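Local coordinates for protein insect group II chitinase (Ostrinia furnacalis, PDB 5Y2A) that probably hydrolyses the beta-1,4-linked N-acetylglucosamine chain of chitin, as the second catalytic domain of an insect group II family 18 chitinase, at residues L148-R153 / V180-M185; R172-A177 / V228-N233; F222-T227 / R326-Y331. One frame throughout, in Å; residues are numbered along the deposited sequence.

How the contacts relate
All three contacts join helices on the outside of a family 18 TIM barrel. Contacts 1 and 2 are each partly buried. Contact 3 is fully buried and lies closest to the centre of the chain. Contacts 2 and 3 share helix 224-233: its start faces helix 322-334 and its later part faces helix 171-177. Helices 171-177 and 180-186 follow each other in the chain, and contacts 1 and 2 touch through Val180 and Trp231. The chemistry changes from place to place. Contact 1 is an apolar Val-Leu touch, with a lysine amino end resting on an alanine methyl. Contacts 2 and 3 each add a tyrosine hydroxyl bond, to a carboxylate and to a glycosylated asparagine.

Contact 1: L148-R153 / V180-M185; sequences LVKELR and VPALSM
Val149 lays its isopropyl group against one methyl of Leu183. CD2 is the leucine branch that does the touching. It lies 3.8 Å from Val149 CG2, and Val149 CB and CG1 are only slightly farther away. The two side chains cross at about a right angle. Leu183 holds CG beside its own backbone N (chi1 -64°), and from there CD2 extends to the valine. Both residues are buried. Val149 and Leu152 also pack on Leu163 of strand 162-167, and Leu183 on Tyr178.

The second touch is at the more exposed Lys150. Its side chain does not start out straight at the other helix, but bends at chi3 and chi4. The bends bring NZ to 3.7 Å from Ala182 CB, so a charged end rests beside a methyl group. One turn on, Arg153 makes a hydrogen bond to the backbone O of Asn186, at the end of helix 180-186, and a salt bridge with Asp188 just beyond it.

Helix 141-159 thus has two helical neighbours: Leu148 and Leu152 pack on helix 98-115, while Val149 and Lys150 meet helix 180-186. This is helix packing of the outer layer of a TIM barrel, the fold of family 18 glycosidases.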
loop_
_atom_site.group_PDB
_atom_site.type_symbol
_atom_site.label_atom_id
_atom_site.label_comp_id
_atom_site.label_asym_id
_atom_site.label_seq_id
_atom_site.Cartn_x
_atom_site.Cartn_y
_atom_site.Cartn_z
ATOM N N LEU A 148 -6.271 -18.452 24.112
ATOM C CA LEU A 148 -7.194 -17.338 23.911
ATOM C C LEU A 148 -8.533 -17.834 23.381
ATOM O O LEU A 148 -9.596 -17.404 23.847
ATOM C CB LEU A 148 -6.590 -16.312 22.945
ATOM C CG LEU A 148 -7.479 -15.099 22.651
ATOM C CD1 LEU A 148 -7.614 -14.208 23.886
ATOM C CD2 LEU A 148 -6.964 -14.295 21.463
ATOM N N VAL A 149 -8.497 -18.740 22.403
ATOM C CA VAL A 149 -9.732 -19.266 21.825
ATOM C C VAL A 149 -10.532 -20.034 22.875
ATOM O O VAL A 149 -11.751 -19.860 22.999
ATOM C CB VAL A 149 -9.418 -20.138 20.598
ATOM C CG1 VAL A 149 -10.647 -20.920 20.181
ATOM C CG2 VAL A 149 -8.915 -19.268 19.448
ATOM N N LYS A 150 -9.864 -20.901 23.645
ATOM C CA LYS A 150 -10.577 -21.634 24.693
ATOM C C LYS A 150 -11.227 -20.684 25.694
ATOM O O LYS A 150 -12.379 -20.887 26.097
ATOM C CB LYS A 150 -9.636 -22.594 25.425
ATOM C CG LYS A 150 -9.222 -23.820 24.643
ATOM C CD LYS A 150 -8.443 -24.774 25.534
ATOM C CE LYS A 150 -6.978 -24.828 25.147
ATOM N NZ LYS A 150 -6.730 -25.820 24.067
ATOM N N GLU A 151 -10.511 -19.630 26.090
ATOM C CA GLU A 151 -11.045 -18.724 27.101
ATOM C C GLU A 151 -12.160 -17.858 26.540
ATOM O O GLU A 151 -13.151 -17.595 27.233
ATOM C CB GLU A 151 -9.918 -17.872 27.679
ATOM C CG GLU A 151 -8.914 -18.712 28.446
ATOM C CD GLU A 151 -7.540 -18.088 28.506
ATOM O OE1 GLU A 151 -7.401 -16.903 28.130
ATOM O OE2 GLU A 151 -6.591 -18.796 28.904
ATOM N N LEU A 152 -12.026 -17.409 25.288
ATOM C CA LEU A 152 -13.142 -16.738 24.629
ATOM C C LEU A 152 -14.343 -17.668 24.508
ATOM O O LEU A 152 -15.487 -17.244 24.704
ATOM C CB LEU A 152 -12.719 -16.232 23.249
ATOM C CG LEU A 152 -11.849 -14.974 23.199
ATOM C CD1 LEU A 152 -11.126 -14.863 21.852
ATOM C CD2 LEU A 152 -12.700 -13.744 23.452
ATOM N N ARG A 153 -14.100 -18.938 24.173
ATOM C CA ARG A 153 -15.190 -19.907 24.063
ATOM C C ARG A 153 -15.992 -20.001 25.358
ATOM O O ARG A 153 -17.228 -19.962 25.338
ATOM C CB ARG A 153 -14.630 -21.280 23.671
ATOM C CG ARG A 153 -15.642 -22.423 23.739
ATOM C CD ARG A 153 -16.481 -22.524 22.477
ATOM N NE ARG A 153 -17.605 -21.596 22.465
ATOM C CZ ARG A 153 -18.141 -21.081 21.363
ATOM N NH1 ARG A 153 -17.643 -21.388 20.172
ATOM N NH2 ARG A 153 -19.171 -20.253 21.453
ATOM N N VAL A 180 -4.775 -27.544 15.556
ATOM C CA VAL A 180 -5.986 -27.754 14.760
ATOM C C VAL A 180 -7.092 -28.448 15.548
ATOM O O VAL A 180 -8.240 -27.980 15.494
ATOM C CB VAL A 180 -5.637 -28.480 13.450
ATOM C CG1 VAL A 180 -6.907 -28.891 12.717
ATOM C CG2 VAL A 180 -4.764 -27.582 12.573
ATOM N N PRO A 181 -6.837 -29.541 16.286
ATOM C CA PRO A 181 -7.944 -30.170 17.035
ATOM C C PRO A 181 -8.605 -29.243 18.044
ATOM O O PRO A 181 -9.836 -29.264 18.184
ATOM C CB PRO A 181 -7.265 -31.366 17.719
ATOM C CG PRO A 181 -6.091 -31.671 16.866
ATOM C CD PRO A 181 -5.599 -30.336 16.392
ATOM N N ALA A 182 -7.821 -28.434 18.758
ATOM C CA ALA A 182 -8.397 -27.533 19.751
ATOM C C ALA A 182 -9.233 -26.443 19.094
ATOM O O ALA A 182 -10.302 -26.083 19.599
ATOM C CB ALA A 182 -7.292 -26.915 20.608
ATOM N N LEU A 183 -8.752 -25.895 17.974
ATOM C CA LEU A 183 -9.499 -24.847 17.283
ATOM C C LEU A 183 -10.808 -25.388 16.721
ATOM O O LEU A 183 -11.859 -24.752 16.852
ATOM C CB LEU A 183 -8.635 -24.232 16.181
ATOM C CG LEU A 183 -7.392 -23.528 16.729
ATOM C CD1 LEU A 183 -6.495 -23.013 15.614
ATOM C CD2 LEU A 183 -7.800 -22.389 17.668
ATOM N N SER A 184 -10.754 -26.558 16.077
ATOM C CA SER A 184 -11.966 -27.172 15.547
ATOM C C SER A 184 -13.019 -27.344 16.637
ATOM O O SER A 184 -14.207 -27.074 16.416
ATOM C CB SER A 184 -11.623 -28.516 14.897
ATOM O OG SER A 184 -12.780 -29.123 14.349
ATOM N N MET A 185 -12.596 -27.754 17.837
ATOM C CA MET A 185 -13.554 -28.015 18.906
ATOM C C MET A 185 -14.129 -26.725 19.479
ATOM O O MET A 185 -15.310 -26.676 19.843
ATOM C CB MET A 185 -12.892 -28.825 20.016
ATOM C CG MET A 185 -13.848 -29.303 21.100
ATOM S SD MET A 185 -12.903 -30.131 22.382
ATOM C CE MET A 185 -11.945 -28.749 22.981
#

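Contact 2: R172-A177 / V228-N233; sequences RVIDYA and VNYWIN. With NAG (2-acetamido-2-deoxy-beta-D-glucopyranose), chain C.
Ile174 keeps CG1 beside its backbone N (chi1 -69°) and CG2 anti to it, which spreads its two branches between two rings of the facing helix. Tyr230 has its ring anti to the backbone N and reaches across to helix 171-177.

The ethyl arm of Ile174 goes to the nitrogen side of the indole. Its CD1 ends 3.2 Å from Trp231 NE1, a tight approach at an oblique angle. CG1 follows at 3.8 Å from Trp231 NE1. The CG2 methyl sits at the edge of the tyrosine ring, 4.0 Å from Tyr230 CE2. It also lies over the outer part of one indole face.

The two helices are part of the outer layer of the family 18 TIM barrel. Their segments run nearly parallel, 24° apart, with axes 11.6 Å from each other. Trp231 and Val228 pack inward on strands 189-192 and 241-254, and the indole NE1 has a weak hydrogen bond to the backbone O of Ser168.

The hydroxyl of Tyr230 donates a hydrogen bond to Asp175. The modelled distance from Tyr230 OH to Asp175 OD1 is very short, 2.4 Å, and its exact value is doubtful. OD1 lies at the ring edge, in the ring plane. The carboxylate is not coplanar with the ring; the planes are 57° apart. Lys171 NZ joins the pair, with a salt bridge to Asp175 OD2 and a hydrogen bond to Tyr230 OH. On the far side of helix 224-233, Asn229 ND2 comes 3.5 Å from NAG O5.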
loop_
_atom_site.group_PDB
_atom_site.type_symbol
_atom_site.label_atom_id
_atom_site.label_comp_id
_atom_site.label_asym_id
_atom_site.label_seq_id
_atom_site.Cartn_x
_atom_site.Cartn_y
_atom_site.Cartn_z
ATOM N N ARG A 172 2.813 -24.596 5.418
ATOM C CA ARG A 172 3.867 -24.101 6.300
ATOM C C ARG A 172 3.302 -23.336 7.492
ATOM O O ARG A 172 3.628 -23.632 8.649
ATOM C CB ARG A 172 4.818 -23.207 5.502
ATOM C CG ARG A 172 5.939 -22.605 6.318
ATOM C CD ARG A 172 6.877 -21.759 5.468
ATOM N NE ARG A 172 7.950 -21.202 6.287
ATOM C CZ ARG A 172 8.199 -19.906 6.435
ATOM N NH1 ARG A 172 7.451 -19.003 5.813
ATOM N NH2 ARG A 172 9.204 -19.512 7.209
ATOM N N VAL A 173 2.452 -22.337 7.226
ATOM C CA VAL A 173 1.914 -21.507 8.303
ATOM C C VAL A 173 0.998 -22.321 9.206
ATOM O O VAL A 173 0.991 -22.138 10.429
ATOM C CB VAL A 173 1.185 -20.274 7.727
ATOM C CG1 VAL A 173 0.526 -19.469 8.843
ATOM C CG2 VAL A 173 2.150 -19.396 6.936
ATOM N N ILE A 174 0.189 -23.207 8.623
ATOM C CA ILE A 174 -0.702 -24.033 9.434
ATOM C C ILE A 174 0.100 -24.836 10.448
ATOM O O ILE A 174 -0.252 -24.898 11.633
ATOM C CB ILE A 174 -1.554 -24.945 8.536
ATOM C CG1 ILE A 174 -2.559 -24.104 7.738
ATOM C CG2 ILE A 174 -2.276 -26.006 9.377
ATOM C CD1 ILE A 174 -3.052 -24.777 6.488
ATOM N N ASP A 175 1.211 -25.433 10.003
ATOM C CA ASP A 175 2.042 -26.235 10.900
ATOM C C ASP A 175 2.603 -25.388 12.036
ATOM O O ASP A 175 2.709 -25.853 13.175
ATOM C CB ASP A 175 3.186 -26.883 10.119
ATOM C CG ASP A 175 2.708 -27.938 9.146
ATOM O OD1 ASP A 175 1.580 -28.443 9.324
ATOM O OD2 ASP A 175 3.468 -28.266 8.207
ATOM N N TYR A 176 2.945 -24.132 11.747
ATOM C CA TYR A 176 3.506 -23.250 12.759
ATOM C C TYR A 176 2.455 -22.667 13.695
ATOM O O TYR A 176 2.748 -22.423 14.871
ATOM C CB TYR A 176 4.249 -22.101 12.083
ATOM C CG TYR A 176 5.667 -22.370 11.627
ATOM C CD1 TYR A 176 6.667 -22.709 12.534
ATOM C CD2 TYR A 176 6.010 -22.261 10.290
ATOM C CE1 TYR A 176 7.970 -22.922 12.115
ATOM C CE2 TYR A 176 7.306 -22.479 9.857
ATOM C CZ TYR A 176 8.282 -22.812 10.776
ATOM O OH TYR A 176 9.569 -23.024 10.335
ATOM N N ALA A 177 1.244 -22.408 13.202
ATOM C CA ALA A 177 0.333 -21.496 13.883
ATOM C C ALA A 177 -0.772 -22.174 14.676
ATOM O O ALA A 177 -1.222 -21.611 15.679
ATOM C CB ALA A 177 -0.315 -20.540 12.867
ATOM N N VAL A 228 -7.936 -28.044 2.209
ATOM C CA VAL A 228 -9.090 -28.584 2.919
ATOM C C VAL A 228 -8.760 -29.953 3.494
ATOM O O VAL A 228 -9.016 -30.229 4.672
ATOM C CB VAL A 228 -10.319 -28.635 1.993
ATOM C CG1 VAL A 228 -11.451 -29.420 2.650
ATOM C CG2 VAL A 228 -10.788 -27.223 1.644
ATOM N N ASN A 229 -8.187 -30.831 2.669
ATOM C CA ASN A 229 -7.845 -32.162 3.153
ATOM C C ASN A 229 -6.767 -32.110 4.226
ATOM O O ASN A 229 -6.779 -32.926 5.156
ATOM C CB ASN A 229 -7.421 -33.045 1.981
ATOM C CG ASN A 229 -8.606 -33.553 1.198
ATOM O OD1 ASN A 229 -9.323 -34.443 1.652
ATOM N ND2 ASN A 229 -8.832 -32.982 0.019
ATOM N N TYR A 230 -5.850 -31.143 4.138
ATOM C CA TYR A 230 -4.821 -31.021 5.166
ATOM C C TYR A 230 -5.430 -30.654 6.516
ATOM O O TYR A 230 -5.061 -31.232 7.544
ATOM C CB TYR A 230 -3.778 -29.983 4.749
ATOM C CG TYR A 230 -2.498 -30.054 5.553
ATOM C CD1 TYR A 230 -1.661 -31.164 5.470
ATOM C CD2 TYR A 230 -2.132 -29.014 6.406
ATOM C CE1 TYR A 230 -0.488 -31.232 6.205
ATOM C CE2 TYR A 230 -0.960 -29.075 7.145
ATOM C CZ TYR A 230 -0.142 -30.187 7.038
ATOM O OH TYR A 230 1.023 -30.251 7.769
ATOM N N TRP A 231 -6.368 -29.703 6.534
ATOM C CA TRP A 231 -7.056 -29.370 7.779
ATOM C C TRP A 231 -7.806 -30.575 8.335
ATOM O O TRP A 231 -7.774 -30.833 9.546
ATOM C CB TRP A 231 -8.015 -28.199 7.560
ATOM C CG TRP A 231 -7.338 -26.884 7.699
ATOM C CD1 TRP A 231 -6.674 -26.195 6.727
ATOM C CD2 TRP A 231 -7.216 -26.113 8.894
ATOM N NE1 TRP A 231 -6.167 -25.027 7.242
ATOM C CE2 TRP A 231 -6.477 -24.960 8.573
ATOM C CE3 TRP A 231 -7.657 -26.288 10.210
ATOM C CZ2 TRP A 231 -6.165 -23.987 9.519
ATOM C CZ3 TRP A 231 -7.360 -25.312 11.143
ATOM C CH2 TRP A 231 -6.622 -24.176 10.792
ATOM N N ILE A 232 -8.484 -31.325 7.464
ATOM C CA ILE A 232 -9.195 -32.523 7.907
ATOM C C ILE A 232 -8.215 -33.528 8.504
ATOM O O ILE A 232 -8.436 -34.068 9.594
ATOM C CB ILE A 232 -9.985 -33.143 6.739
ATOM C CG1 ILE A 232 -11.066 -32.179 6.242
ATOM C CG2 ILE A 232 -10.598 -34.480 7.160
ATOM C CD1 ILE A 232 -11.786 -32.657 4.985
ATOM N N ASN A 233 -7.113 -33.786 7.798
ATOM C CA ASN A 233 -6.119 -34.740 8.275
ATOM C C ASN A 233 -5.415 -34.267 9.535
ATOM O O ASN A 233 -4.894 -35.098 10.284
ATOM C CB ASN A 233 -5.097 -35.019 7.181
ATOM C CG ASN A 233 -5.708 -35.716 5.994
ATOM O OD1 ASN A 233 -6.773 -36.320 6.107
ATOM N ND2 ASN A 233 -5.041 -35.642 4.850
HETATM C C1 NAG C . -8.040 -33.783 -3.637
HETATM C C2 NAG C . -7.922 -34.602 -4.915
HETATM C C3 NAG C . -8.022 -36.097 -4.601
HETATM C C4 NAG C . -7.051 -36.503 -3.496
HETATM C C5 NAG C . -7.179 -35.560 -2.302
HETATM C C6 NAG C . -6.132 -35.802 -1.236
HETATM C C7 NAG C . -8.641 -33.869 -7.143
HETATM C C8 NAG C . -9.808 -33.579 -8.038
HETATM N N2 NAG C . -8.936 -34.232 -5.890
HETATM O O3 NAG C . -7.761 -36.816 -5.802
HETATM O O4 NAG C . -7.392 -37.788 -2.984
HETATM O O5 NAG C . -7.046 -34.194 -2.720
HETATM O O6 NAG C . -4.833 -35.434 -1.681
HETATM O O7 NAG C . -7.484 -33.766 -7.531
#

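Contact 3: F222-T227 / R326-Y331. With NAG (2-acetamido-2-deoxy-beta-D-glucopyranose), chain C.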
loop_
_atom_site.group_PDB
_atom_site.type_symbol
_atom_site.label_atom_id
_atom_site.label_comp_id
_atom_site.label_asym_id
_atom_site.label_seq_id
_atom_site.Cartn_x
_atom_site.Cartn_y
_atom_site.Cartn_z
ATOM N N PHE A 222 -0.277 -25.919 -2.888
ATOM C CA PHE A 222 -0.839 -24.583 -3.112
ATOM C C PHE A 222 -2.147 -24.666 -3.905
ATOM O O PHE A 222 -2.266 -24.170 -5.022
ATOM C CB PHE A 222 0.175 -23.690 -3.820
ATOM C CG PHE A 222 1.147 -23.018 -2.895
ATOM C CD1 PHE A 222 1.977 -23.766 -2.072
ATOM C CD2 PHE A 222 1.239 -21.634 -2.849
ATOM C CE1 PHE A 222 2.880 -23.150 -1.222
ATOM C CE2 PHE A 222 2.136 -21.013 -1.994
ATOM C CZ PHE A 222 2.958 -21.771 -1.181
ATOM N N ASN A 223 -3.137 -25.331 -3.314
ATOM C CA ASN A 223 -4.447 -25.408 -3.949
ATOM C C ASN A 223 -5.496 -25.700 -2.886
ATOM O O ASN A 223 -5.193 -26.251 -1.824
ATOM C CB ASN A 223 -4.478 -26.465 -5.061
ATOM C CG ASN A 223 -4.086 -27.845 -4.569
ATOM O OD1 ASN A 223 -4.929 -28.606 -4.106
ATOM N ND2 ASN A 223 -2.801 -28.182 -4.688
ATOM N N VAL A 224 -6.740 -25.318 -3.195
ATOM C CA VAL A 224 -7.823 -25.413 -2.212
ATOM C C VAL A 224 -8.005 -26.848 -1.742
ATOM O O VAL A 224 -8.175 -27.114 -0.542
ATOM C CB VAL A 224 -9.130 -24.854 -2.806
ATOM C CG1 VAL A 224 -10.300 -25.101 -1.860
ATOM C CG2 VAL A 224 -8.986 -23.364 -3.115
ATOM N N ASN A 225 -7.991 -27.794 -2.679
ATOM C CA ASN A 225 -8.273 -29.181 -2.328
ATOM C C ASN A 225 -7.252 -29.721 -1.331
ATOM O O ASN A 225 -7.623 -30.387 -0.358
ATOM C CB ASN A 225 -8.316 -30.039 -3.588
ATOM C CG ASN A 225 -8.637 -31.484 -3.292
ATOM O OD1 ASN A 225 -9.569 -31.793 -2.550
ATOM N ND2 ASN A 225 -7.850 -32.381 -3.863
ATOM N N PHE A 226 -5.967 -29.412 -1.523
ATOM C CA PHE A 226 -4.989 -29.839 -0.529
ATOM C C PHE A 226 -5.264 -29.176 0.810
ATOM O O PHE A 226 -5.282 -29.842 1.852
ATOM C CB PHE A 226 -3.556 -29.535 -0.974
ATOM C CG PHE A 226 -2.525 -29.983 0.031
ATOM C CD1 PHE A 226 -2.210 -29.193 1.135
ATOM C CD2 PHE A 226 -1.902 -31.216 -0.103
ATOM C CE1 PHE A 226 -1.290 -29.618 2.075
ATOM C CE2 PHE A 226 -0.976 -31.642 0.827
ATOM C CZ PHE A 226 -0.672 -30.845 1.921
ATOM N N THR A 227 -5.472 -27.855 0.801
ATOM C CA THR A 227 -5.690 -27.120 2.043
ATOM C C THR A 227 -6.815 -27.736 2.864
ATOM O O THR A 227 -6.685 -27.925 4.081
ATOM C CB THR A 227 -6.007 -25.655 1.737
ATOM O OG1 THR A 227 -4.927 -25.066 0.998
ATOM C CG2 THR A 227 -6.229 -24.890 3.024
ATOM N N ARG A 326 -19.233 -21.665 -8.437
ATOM C CA ARG A 326 -20.178 -22.774 -8.336
ATOM C C ARG A 326 -19.466 -24.063 -7.954
ATOM O O ARG A 326 -19.894 -24.776 -7.038
ATOM C CB ARG A 326 -20.918 -22.964 -9.660
ATOM C CG ARG A 326 -22.018 -24.029 -9.600
ATOM C CD ARG A 326 -22.658 -24.248 -10.969
ATOM N NE ARG A 326 -21.736 -24.901 -11.897
ATOM C CZ ARG A 326 -21.989 -25.117 -13.186
ATOM N NH1 ARG A 326 -23.143 -24.731 -13.715
ATOM N NH2 ARG A 326 -21.089 -25.723 -13.946
ATOM N N HIS A 327 -18.362 -24.374 -8.641
ATOM C CA HIS A 327 -17.662 -25.621 -8.356
ATOM C C HIS A 327 -17.198 -25.681 -6.909
ATOM O O HIS A 327 -17.308 -26.725 -6.257
ATOM C CB HIS A 327 -16.458 -25.798 -9.279
ATOM C CG HIS A 327 -15.703 -27.063 -9.015
ATOM N ND1 HIS A 327 -16.145 -28.293 -9.449
ATOM C CD2 HIS A 327 -14.569 -27.298 -8.312
ATOM C CE1 HIS A 327 -15.300 -29.229 -9.053
ATOM N NE2 HIS A 327 -14.337 -28.653 -8.357
ATOM N N LYS A 328 -16.654 -24.577 -6.392
ATOM C CA LYS A 328 -16.143 -24.607 -5.029
ATOM C C LYS A 328 -17.267 -24.783 -4.020
ATOM O O LYS A 328 -17.089 -25.471 -3.004
ATOM C CB LYS A 328 -15.325 -23.344 -4.762
ATOM C CG LYS A 328 -13.997 -23.376 -5.511
ATOM C CD LYS A 328 -13.176 -22.107 -5.312
ATOM C CE LYS A 328 -11.796 -22.266 -5.966
ATOM N NZ LYS A 328 -10.953 -21.040 -5.813
ATOM N N ALA A 329 -18.437 -24.212 -4.304
ATOM C CA ALA A 329 -19.593 -24.442 -3.449
ATOM C C ALA A 329 -20.067 -25.887 -3.550
ATOM O O ALA A 329 -20.454 -26.489 -2.545
ATOM C CB ALA A 329 -20.717 -23.473 -3.821
ATOM N N GLU A 330 -20.040 -26.463 -4.755
ATOM C CA GLU A 330 -20.422 -27.863 -4.901
ATOM C C GLU A 330 -19.399 -28.787 -4.258
ATOM O O GLU A 330 -19.767 -29.834 -3.710
ATOM C CB GLU A 330 -20.622 -28.200 -6.383
ATOM C CG GLU A 330 -21.827 -27.488 -6.969
ATOM C CD GLU A 330 -22.153 -27.889 -8.397
ATOM O OE1 GLU A 330 -21.235 -28.280 -9.150
ATOM O OE2 GLU A 330 -23.339 -27.786 -8.766
ATOM N N TYR A 331 -18.119 -28.403 -4.293
ATOM C CA TYR A 331 -17.087 -29.124 -3.552
ATOM C C TYR A 331 -17.393 -29.140 -2.060
ATOM O O TYR A 331 -17.261 -30.177 -1.396
ATOM C CB TYR A 331 -15.731 -28.475 -3.815
ATOM C CG TYR A 331 -14.569 -29.041 -3.031
ATOM C CD1 TYR A 331 -13.845 -30.123 -3.514
ATOM C CD2 TYR A 331 -14.170 -28.471 -1.832
ATOM C CE1 TYR A 331 -12.763 -30.628 -2.816
ATOM C CE2 TYR A 331 -13.090 -28.975 -1.122
ATOM C CZ TYR A 331 -12.390 -30.056 -1.624
ATOM O OH TYR A 331 -11.313 -30.565 -0.934
HETATM C C1 NAG C . -8.040 -33.783 -3.637
HETATM C C2 NAG C . -7.922 -34.602 -4.915
HETATM C C3 NAG C . -8.022 -36.097 -4.601
HETATM C C4 NAG C . -7.051 -36.503 -3.496
HETATM C C5 NAG C . -7.179 -35.560 -2.302
HETATM C C6 NAG C . -6.132 -35.802 -1.236
HETATM C C7 NAG C . -8.641 -33.869 -7.143
HETATM C C8 NAG C . -9.808 -33.579 -8.038
HETATM N N2 NAG C . -8.936 -34.232 -5.890
HETATM O O3 NAG C . -7.761 -36.816 -5.802
HETATM O O4 NAG C . -7.392 -37.788 -2.984
HETATM O O5 NAG C . -7.046 -34.194 -2.720
HETATM O O6 NAG C . -4.833 -35.434 -1.681
HETATM O O7 NAG C . -7.484 -33.766 -7.531
#
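Lys328 is the first residue of 326-331 to touch the start of helix 224-233. Both helices lie on the outside of the TIM barrel of this family 18 chitinase. Lys328 is extended beyond CG and passes obliquely by Val224. Its CE and NZ end 4.2 Å and 4.1 Å from Val224 CG2. Lys328 is a buried residue, and its NZ is satisfied by a salt bridge with Asp320 and a hydrogen bond to the backbone O of Ala209.

Tyr331, one turn after Lys328, carries the polar contact. Its ring is anti to the backbone N (chi1 175°), which carries the hydroxyl across to Asn225. The hydroxyl donates to Asn225 OD1 at 2.7 Å, in the carbonyl plane and on a lone pair. Amide and ring planes stand 90° apart. The same ring packs on Val228 and Asn229, a turn farther along the facing helix.

Asn225 is also a glycosylation site, and Asn225-Phe226-Thr227 is an N-glycosylation sequon (Asn-X-Thr). Its oxygen is held by Tyr331 and its nitrogen is bonded to the sugar, so the amide is probably limited in rotation. Asn223 caps this helix N-terminus: its OD1 accepts from Phe226 N at 2.9 Å, with the donor above the carbonyl plane. The N-linked glycan begins where Asn225 ND2 joins NAG C1, a covalent bond of 1.4 Å.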